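Local coordinates for protein putative hydrolase (Chloroflexus aurantiacus J-10-fl, PDB 3CMN) that is a putative hydrolase of the zincin-like metallopeptidase family, which probably cleaves peptide bonds with the help of a metal ion, at residues A60-V65 with N269-A274; L139-L144 with S155-E160; P196-Y201 with R338-P343. All coordinates share one frame; numbering follows the deposited sequence.

In the fold
Read from the N terminus, this largely helical chain first opens contact 1 at 60-65, where helix 41-63 ends. Contact 2 opens at 139-144 and soon closes at 155-160, a short loop lying wholly within the long one of contact 1; it ties a loop to one of the two strands of the small parallel sheet. Contact 3 opens at 196-201, before 269-274 completes contact 1 and so joins helix 41-63 to helix 248-279. Contact 3 closes only at 338-343, joining helix 197-210 to the loop after helix 333-336, so contacts 1 and 3 cross; their centres lie about 17 Å apart. Contacts 2 and 3 follow in series and touch, Tyr142 OH standing 3.7 Å from Arg199 NH2.

Contact 1. Residues A60-V65 with N269-A274; sequences ADYLGV and NHVMNA
Tyr62 reaches from the end of helix 41-63 to the flank of helix 248-279, where His270, Val271 and Ala274 receive it. The motif is helix-to-helix packing beside a helix terminus: just past Tyr62 the chain turns out of its helix in a Schellman motif, with Gly64, of positive phi, at the C-prime position, closed by weak bonds from Val65 N to Ala60 O and from Gly64 N to Asp61 O. It illustrates how one long aromatic side chain can bridge two helices whose backbones stay distant, the CA atoms of Tyr62 and Val271 being 7.9 Å apart. The CB of Tyr62 points toward the other helix, and CG, anti to the backbone N (chi1 -180°), carries on outward. The side chains of Tyr62 and Val271 run alongside each other, pointing opposite ways. Both methyls of Val271 meet the ring at CD2 and CE2: CG1 comes obliquely to within 3.6 Å of Tyr62 CD2, while CG2 lies in the ring plane, 3.8 Å from Tyr62 CE2. That same CG2 also meets Leu63 CD2 at 4.0 Å, the leucine crossing the valine at about a right angle. Ala274 approaches obliquely elsewhere on the ring, its CB 3.7 Å from Tyr62 CZ. The His270 side chain crosses that of Tyr62 at about a right angle. Its ND1 is hydrogen-bonded to Asn325, on helix 319-331, which would fix how the imidazole is turned. The opposite end of that ring meets the phenol, with Tyr62 OH near the imidazole plane and 3.1 Å from His270 NE2.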
# COMPACT_ATOMS: atom_id res chain seq x y z
N ALA A 60 7.11 -16.24 -0.43
CA ALA A 60 7.59 -16.76 -1.70
C ALA A 60 7.01 -18.15 -1.95
O ALA A 60 6.57 -18.45 -3.07
CB ALA A 60 9.12 -16.84 -1.68
N ASP A 61 6.99 -18.98 -0.91
CA ASP A 61 6.47 -20.35 -1.00
C ASP A 61 4.97 -20.38 -1.20
O ASP A 61 4.47 -21.14 -2.03
CB ASP A 61 6.82 -21.14 0.26
CG ASP A 61 6.27 -22.56 0.24
OD1 ASP A 61 6.75 -23.38 -0.57
OD2 ASP A 61 5.33 -22.85 1.02
N TYR A 62 4.25 -19.58 -0.43
CA TYR A 62 2.80 -19.57 -0.55
C TYR A 62 2.34 -19.05 -1.91
O TYR A 62 1.30 -19.47 -2.42
CB TYR A 62 2.19 -18.72 0.56
CG TYR A 62 0.68 -18.66 0.50
CD1 TYR A 62 -0.10 -19.80 0.69
CD2 TYR A 62 0.02 -17.46 0.25
CE1 TYR A 62 -1.49 -19.75 0.63
CE2 TYR A 62 -1.37 -17.40 0.19
CZ TYR A 62 -2.12 -18.55 0.38
OH TYR A 62 -3.50 -18.49 0.33
N LEU A 63 3.11 -18.14 -2.50
CA LEU A 63 2.75 -17.55 -3.79
C LEU A 63 3.48 -18.20 -4.97
O LEU A 63 3.16 -17.93 -6.12
CB LEU A 63 3.03 -16.05 -3.78
CG LEU A 63 2.27 -15.21 -2.76
CD1 LEU A 63 2.73 -13.76 -2.86
CD2 LEU A 63 0.77 -15.34 -2.99
N GLY A 64 4.47 -19.03 -4.68
CA GLY A 64 5.19 -19.70 -5.75
C GLY A 64 6.01 -18.80 -6.66
O GLY A 64 6.28 -19.16 -7.81
N VAL A 65 6.39 -17.63 -6.17
CA VAL A 65 7.22 -16.70 -6.94
C VAL A 65 8.21 -16.09 -5.99
O VAL A 65 8.00 -16.09 -4.77
CB VAL A 65 6.42 -15.56 -7.59
CG1 VAL A 65 5.66 -16.08 -8.79
CG2 VAL A 65 5.47 -14.94 -6.57
N ASN A 269 -4.64 -9.34 1.95
CA ASN A 269 -5.30 -9.69 3.21
C ASN A 269 -5.56 -11.19 3.28
O ASN A 269 -5.75 -11.74 4.36
CB ASN A 269 -6.61 -8.92 3.39
CG ASN A 269 -6.39 -7.44 3.73
OD1 ASN A 269 -5.46 -7.09 4.47
ND2 ASN A 269 -7.26 -6.57 3.21
N HIS A 270 -5.57 -11.84 2.12
CA HIS A 270 -5.81 -13.27 2.08
C HIS A 270 -4.54 -14.02 2.46
O HIS A 270 -4.59 -15.03 3.17
CB HIS A 270 -6.23 -13.71 0.68
CG HIS A 270 -6.50 -15.18 0.58
ND1 HIS A 270 -7.68 -15.75 1.00
CD2 HIS A 270 -5.71 -16.20 0.18
CE1 HIS A 270 -7.61 -17.06 0.86
NE2 HIS A 270 -6.42 -17.36 0.36
N VAL A 271 -3.41 -13.53 1.97
CA VAL A 271 -2.13 -14.14 2.28
C VAL A 271 -1.86 -13.95 3.77
O VAL A 271 -1.21 -14.79 4.40
CB VAL A 271 -1.00 -13.50 1.43
CG1 VAL A 271 0.31 -14.20 1.69
CG2 VAL A 271 -1.35 -13.56 -0.05
N MET A 272 -2.35 -12.86 4.33
CA MET A 272 -2.17 -12.58 5.76
C MET A 272 -2.83 -13.68 6.59
O MET A 272 -2.22 -14.23 7.50
CB MET A 272 -2.78 -11.22 6.11
CG MET A 272 -1.89 -10.03 5.77
SD MET A 272 -0.21 -10.26 6.41
CE MET A 272 -0.55 -10.31 8.22
N ASN A 273 -4.08 -13.99 6.26
CA ASN A 273 -4.83 -15.03 6.95
C ASN A 273 -4.17 -16.40 6.87
O ASN A 273 -4.20 -17.17 7.84
CB ASN A 273 -6.23 -15.13 6.36
CG ASN A 273 -7.14 -14.03 6.83
OD1 ASN A 273 -7.60 -14.04 7.97
ND2 ASN A 273 -7.42 -13.08 5.96
N ALA A 274 -3.59 -16.71 5.72
CA ALA A 274 -2.95 -18.01 5.51
C ALA A 274 -1.53 -18.15 6.04
O ALA A 274 -1.10 -19.24 6.39
CB ALA A 274 -2.99 -18.35 4.02

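Contact 2. Residues L139-L144 with S155-E160; sequences LGQYDL and SLYFVE
Gln141 lays its CG over one face of the Tyr157 ring, and this CH-pi contact is the dense part of the pairing between the loop 139-144 and the strand 155-158. CG stands 3.6 Å from the ring centroid, 16° off the normal, and is displaced a little toward the rim. A bend at chi2 (-118°) sets CD near the CD2 side of the ring, and OE1 comes 3.2 Å from Tyr157 CD2, with the amide and ring planes 42° apart. On the strand side, Leu156 CD2 packs against Gln141 CG and also touches the edge of the Tyr142 ring in its plane, 3.7 Å from Tyr142 CE1. The backbones join through a single bridge of Gly140 with Phe158, closed by Val159 N donating to Leu139 O at 2.9 Å. Asp143 OD1 ties the loop to itself, accepting from Leu139 N (2.7 Å), nearly in line with its C-O bond, and from Gly140 N, above the carboxylate plane. On the looser side the link runs through a water, which donates to Gly140 O at 2.7 Å and lies 3.1 Å from Tyr157 OH. An alanine in place of Tyr157 would probably leave Gln141 CG without the aromatic face beneath it and this water without its hydroxyl partner. Strand 73-76 runs parallel to 155-158, and Tyr157 also stacks on Phe77 and meets Trp82 of helix 79-92. From the other side comes helix 174-193, whose HExxH sequence probably marks a metal site as in other zincins: Phe158 touches Glu185, and Tyr142 touches His188.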
# COMPACT_ATOMS: atom_id res chain seq x y z
N LEU A 139 2.69 3.89 8.49
CA LEU A 139 3.39 2.87 9.25
C LEU A 139 4.53 2.23 8.47
O LEU A 139 5.55 1.88 9.05
CB LEU A 139 2.39 1.80 9.70
CG LEU A 139 1.65 1.89 11.06
CD1 LEU A 139 1.55 3.31 11.59
CD2 LEU A 139 0.27 1.26 10.88
N GLY A 140 4.38 2.11 7.16
CA GLY A 140 5.43 1.50 6.36
C GLY A 140 5.41 1.75 4.86
O GLY A 140 4.64 2.56 4.35
N GLN A 141 6.27 1.02 4.16
CA GLN A 141 6.43 1.13 2.72
C GLN A 141 5.23 1.21 1.78
O GLN A 141 5.19 2.07 0.90
CB GLN A 141 7.32 -0.02 2.23
CG GLN A 141 8.79 0.18 2.51
CD GLN A 141 9.63 0.25 1.24
OE1 GLN A 141 10.82 0.51 1.29
NE2 GLN A 141 9.00 0.01 0.10
N TYR A 142 4.26 0.32 1.95
CA TYR A 142 3.12 0.30 1.03
C TYR A 142 1.79 0.82 1.54
O TYR A 142 0.74 0.27 1.22
CB TYR A 142 2.95 -1.13 0.50
CG TYR A 142 4.18 -1.63 -0.24
CD1 TYR A 142 5.25 -2.20 0.45
CD2 TYR A 142 4.31 -1.45 -1.62
CE1 TYR A 142 6.42 -2.57 -0.21
CE2 TYR A 142 5.47 -1.81 -2.29
CZ TYR A 142 6.52 -2.37 -1.59
OH TYR A 142 7.68 -2.68 -2.27
N ASP A 143 1.81 1.90 2.32
CA ASP A 143 0.56 2.44 2.84
C ASP A 143 -0.11 3.34 1.83
O ASP A 143 -1.34 3.47 1.81
CB ASP A 143 0.82 3.22 4.13
CG ASP A 143 1.14 2.31 5.30
OD1 ASP A 143 1.34 2.83 6.41
OD2 ASP A 143 1.20 1.07 5.12
N LEU A 144 0.70 3.95 0.98
CA LEU A 144 0.20 4.85 -0.04
C LEU A 144 0.48 4.27 -1.43
O LEU A 144 1.62 4.19 -1.87
CB LEU A 144 0.87 6.21 0.13
CG LEU A 144 0.79 6.78 1.56
CD1 LEU A 144 1.57 8.07 1.63
CD2 LEU A 144 -0.67 7.00 1.96
N SER A 155 14.65 -3.56 -0.45
CA SER A 155 14.62 -3.06 0.92
C SER A 155 13.22 -2.72 1.39
O SER A 155 12.30 -2.62 0.59
CB SER A 155 15.49 -1.82 1.03
OG SER A 155 14.96 -0.78 0.22
N LEU A 156 13.06 -2.55 2.70
CA LEU A 156 11.78 -2.18 3.28
C LEU A 156 12.06 -1.24 4.44
O LEU A 156 13.09 -1.35 5.10
CB LEU A 156 11.02 -3.41 3.79
CG LEU A 156 10.36 -4.32 2.75
CD1 LEU A 156 9.79 -5.55 3.44
CD2 LEU A 156 9.23 -3.57 2.04
N TYR A 157 11.15 -0.29 4.68
CA TYR A 157 11.31 0.62 5.81
C TYR A 157 10.08 0.55 6.68
O TYR A 157 9.00 0.18 6.22
CB TYR A 157 11.58 2.07 5.36
CG TYR A 157 10.47 2.78 4.60
CD1 TYR A 157 9.28 3.16 5.24
CD2 TYR A 157 10.61 3.09 3.24
CE1 TYR A 157 8.27 3.84 4.55
CE2 TYR A 157 9.61 3.77 2.54
CZ TYR A 157 8.44 4.14 3.19
OH TYR A 157 7.43 4.79 2.50
N PHE A 158 10.26 0.89 7.95
CA PHE A 158 9.18 0.88 8.92
C PHE A 158 9.28 2.17 9.70
O PHE A 158 10.36 2.54 10.14
CB PHE A 158 9.35 -0.33 9.86
CG PHE A 158 9.45 -1.65 9.14
CD1 PHE A 158 10.66 -2.07 8.59
CD2 PHE A 158 8.33 -2.47 8.98
CE1 PHE A 158 10.74 -3.28 7.88
CE2 PHE A 158 8.40 -3.67 8.28
CZ PHE A 158 9.61 -4.08 7.73
N VAL A 159 8.18 2.89 9.80
CA VAL A 159 8.19 4.09 10.63
C VAL A 159 7.85 3.75 12.08
O VAL A 159 6.73 3.94 12.51
CB VAL A 159 7.22 5.15 10.09
CG1 VAL A 159 7.49 6.50 10.74
CG2 VAL A 159 7.32 5.25 8.57
N GLU A 160 8.80 3.14 12.78
CA GLU A 160 8.65 2.56 14.10
C GLU A 160 7.87 3.49 15.03
O GLU A 160 7.09 2.97 15.85
CB GLU A 160 10.01 2.22 14.70
CG GLU A 160 10.07 0.87 15.39
CD GLU A 160 9.48 0.90 16.79
OE1 GLU A 160 9.67 1.91 17.49
OE2 GLU A 160 8.83 -0.09 17.18
O HOH W 1 4.32 4.83 2.96

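Contact 3. Residues P196-Y201 with R338-P343; sequences PWVRTY and RVWERP
Trp197 NE1 donates to Trp340 O at 2.9 Å with an N-H...O angle of 155°, the polar anchor between helix 197-210 and the loop that follows helix 333-336. The carbonyl oxygen lies almost in the indole plane, yet the N-H reaches it from well above the carbonyl plane. The CB of Trp197 points toward 338-343, with CG between the backbone N and the carbonyl carbon (chi1 61°). The backbone of Arg342 and the ring of Pro343 lie over one indole face, with Arg342 CA 3.9 Å from the centroid of the five-membered ring and Pro343 CD at a like distance from that of the six-membered ring. Val198 CG2 lies over the opposite face near its rim. Packing is tight at the rim, where Pro343 CG stands 3.3 Å from Trp197 CE3. The same proline meets a second aromatic, one rigid ring thus packing against two: its CB sits over the centre of the Tyr201 ring, 3.6 Å from the centroid. The Tyr201 hydroxyl bonds beyond the pair to Arg256 on helix 248-279. Trp340 stacks on Tyr195 and meets Tyr267 edge-to-face, so the contact joins helix 197-210 and the chain leading into it to helix 248-279 and to the loop before helix 349-353.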
# COMPACT_ATOMS: atom_id res chain seq x y z
N PRO A 196 6.26 -8.48 -12.70
CA PRO A 196 6.76 -7.29 -13.40
C PRO A 196 5.75 -6.37 -14.08
O PRO A 196 5.95 -5.15 -14.13
CB PRO A 196 7.77 -7.87 -14.39
CG PRO A 196 8.29 -9.06 -13.65
CD PRO A 196 7.01 -9.68 -13.11
N TRP A 197 4.66 -6.92 -14.59
CA TRP A 197 3.66 -6.08 -15.25
C TRP A 197 2.87 -5.14 -14.33
O TRP A 197 2.33 -4.13 -14.79
CB TRP A 197 2.66 -6.93 -16.02
CG TRP A 197 1.87 -7.89 -15.18
CD1 TRP A 197 2.13 -9.21 -14.99
CD2 TRP A 197 0.63 -7.62 -14.48
NE1 TRP A 197 1.13 -9.79 -14.24
CE2 TRP A 197 0.20 -8.83 -13.92
CE3 TRP A 197 -0.14 -6.47 -14.29
CZ2 TRP A 197 -0.97 -8.94 -13.17
CZ3 TRP A 197 -1.31 -6.57 -13.55
CH2 TRP A 197 -1.71 -7.80 -13.00
N VAL A 198 2.80 -5.44 -13.04
CA VAL A 198 1.99 -4.62 -12.16
C VAL A 198 2.32 -3.12 -12.16
O VAL A 198 1.43 -2.31 -12.33
CB VAL A 198 1.99 -5.18 -10.72
CG1 VAL A 198 1.04 -4.36 -9.83
CG2 VAL A 198 1.51 -6.63 -10.74
N ARG A 199 3.59 -2.76 -11.98
CA ARG A 199 3.96 -1.35 -11.97
C ARG A 199 3.87 -0.73 -13.37
O ARG A 199 3.51 0.43 -13.51
CB ARG A 199 5.36 -1.16 -11.37
CG ARG A 199 5.32 -1.00 -9.85
CD ARG A 199 6.70 -1.10 -9.20
NE ARG A 199 6.61 -0.93 -7.75
CZ ARG A 199 7.55 -1.30 -6.88
NH1 ARG A 199 8.66 -1.87 -7.31
NH2 ARG A 199 7.36 -1.12 -5.58
N THR A 200 4.17 -1.52 -14.40
CA THR A 200 4.09 -1.04 -15.77
C THR A 200 2.63 -0.69 -16.03
O THR A 200 2.31 0.40 -16.52
CB THR A 200 4.51 -2.13 -16.77
OG1 THR A 200 5.85 -2.55 -16.47
CG2 THR A 200 4.46 -1.60 -18.21
N TYR A 201 1.75 -1.63 -15.69
CA TYR A 201 0.31 -1.46 -15.86
C TYR A 201 -0.22 -0.32 -15.00
O TYR A 201 -1.14 0.40 -15.41
CB TYR A 201 -0.41 -2.76 -15.50
CG TYR A 201 -1.92 -2.65 -15.54
CD1 TYR A 201 -2.59 -2.31 -16.72
CD2 TYR A 201 -2.68 -2.91 -14.40
CE1 TYR A 201 -3.98 -2.22 -16.76
CE2 TYR A 201 -4.06 -2.82 -14.43
CZ TYR A 201 -4.71 -2.48 -15.61
OH TYR A 201 -6.09 -2.41 -15.62
N ARG A 338 -4.29 -16.90 -10.79
CA ARG A 338 -4.33 -16.54 -12.20
C ARG A 338 -4.51 -15.04 -12.41
O ARG A 338 -4.20 -14.50 -13.48
CB ARG A 338 -5.46 -17.29 -12.90
CG ARG A 338 -5.19 -18.75 -13.09
CD ARG A 338 -6.35 -19.37 -13.79
NE ARG A 338 -6.19 -20.81 -13.96
CZ ARG A 338 -7.05 -21.57 -14.63
NH1 ARG A 338 -8.13 -21.02 -15.17
NH2 ARG A 338 -6.84 -22.87 -14.73
N VAL A 339 -5.01 -14.36 -11.38
CA VAL A 339 -5.21 -12.93 -11.46
C VAL A 339 -3.86 -12.20 -11.66
O VAL A 339 -3.83 -11.07 -12.12
CB VAL A 339 -5.94 -12.42 -10.18
CG1 VAL A 339 -4.96 -12.34 -8.98
CG2 VAL A 339 -6.59 -11.09 -10.45
N TRP A 340 -2.75 -12.88 -11.32
CA TRP A 340 -1.39 -12.32 -11.42
C TRP A 340 -0.64 -12.60 -12.73
O TRP A 340 0.53 -12.26 -12.86
CB TRP A 340 -0.50 -12.85 -10.28
CG TRP A 340 -0.92 -12.44 -8.90
CD1 TRP A 340 -1.28 -13.27 -7.87
CD2 TRP A 340 -1.05 -11.10 -8.40
NE1 TRP A 340 -1.63 -12.53 -6.77
CE2 TRP A 340 -1.50 -11.20 -7.06
CE3 TRP A 340 -0.83 -9.83 -8.95
CZ2 TRP A 340 -1.73 -10.07 -6.27
CZ3 TRP A 340 -1.07 -8.70 -8.16
CH2 TRP A 340 -1.52 -8.84 -6.83
N GLU A 341 -1.30 -13.26 -13.68
CA GLU A 341 -0.64 -13.58 -14.94
C GLU A 341 -0.55 -12.40 -15.89
O GLU A 341 0.39 -12.31 -16.67
CB GLU A 341 -1.36 -14.73 -15.64
CG GLU A 341 -1.32 -16.02 -14.85
CD GLU A 341 -2.15 -17.12 -15.47
OE1 GLU A 341 -3.37 -16.93 -15.65
OE2 GLU A 341 -1.58 -18.19 -15.77
N ARG A 342 -1.53 -11.50 -15.82
CA ARG A 342 -1.59 -10.34 -16.71
C ARG A 342 -2.67 -9.35 -16.25
O ARG A 342 -3.57 -9.71 -15.49
CB ARG A 342 -1.89 -10.83 -18.13
CG ARG A 342 -3.28 -11.48 -18.30
CD ARG A 342 -3.48 -12.13 -19.69
NE ARG A 342 -2.54 -13.22 -19.93
CZ ARG A 342 -1.32 -13.08 -20.46
NH1 ARG A 342 -0.88 -11.89 -20.83
NH2 ARG A 342 -0.52 -14.14 -20.58
N PRO A 343 -2.60 -8.09 -16.71
CA PRO A 343 -3.59 -7.08 -16.33
C PRO A 343 -5.00 -7.51 -16.69
O PRO A 343 -5.96 -7.21 -15.98
CB PRO A 343 -3.15 -5.84 -17.11
CG PRO A 343 -1.67 -5.99 -17.20
CD PRO A 343 -1.51 -7.48 -17.50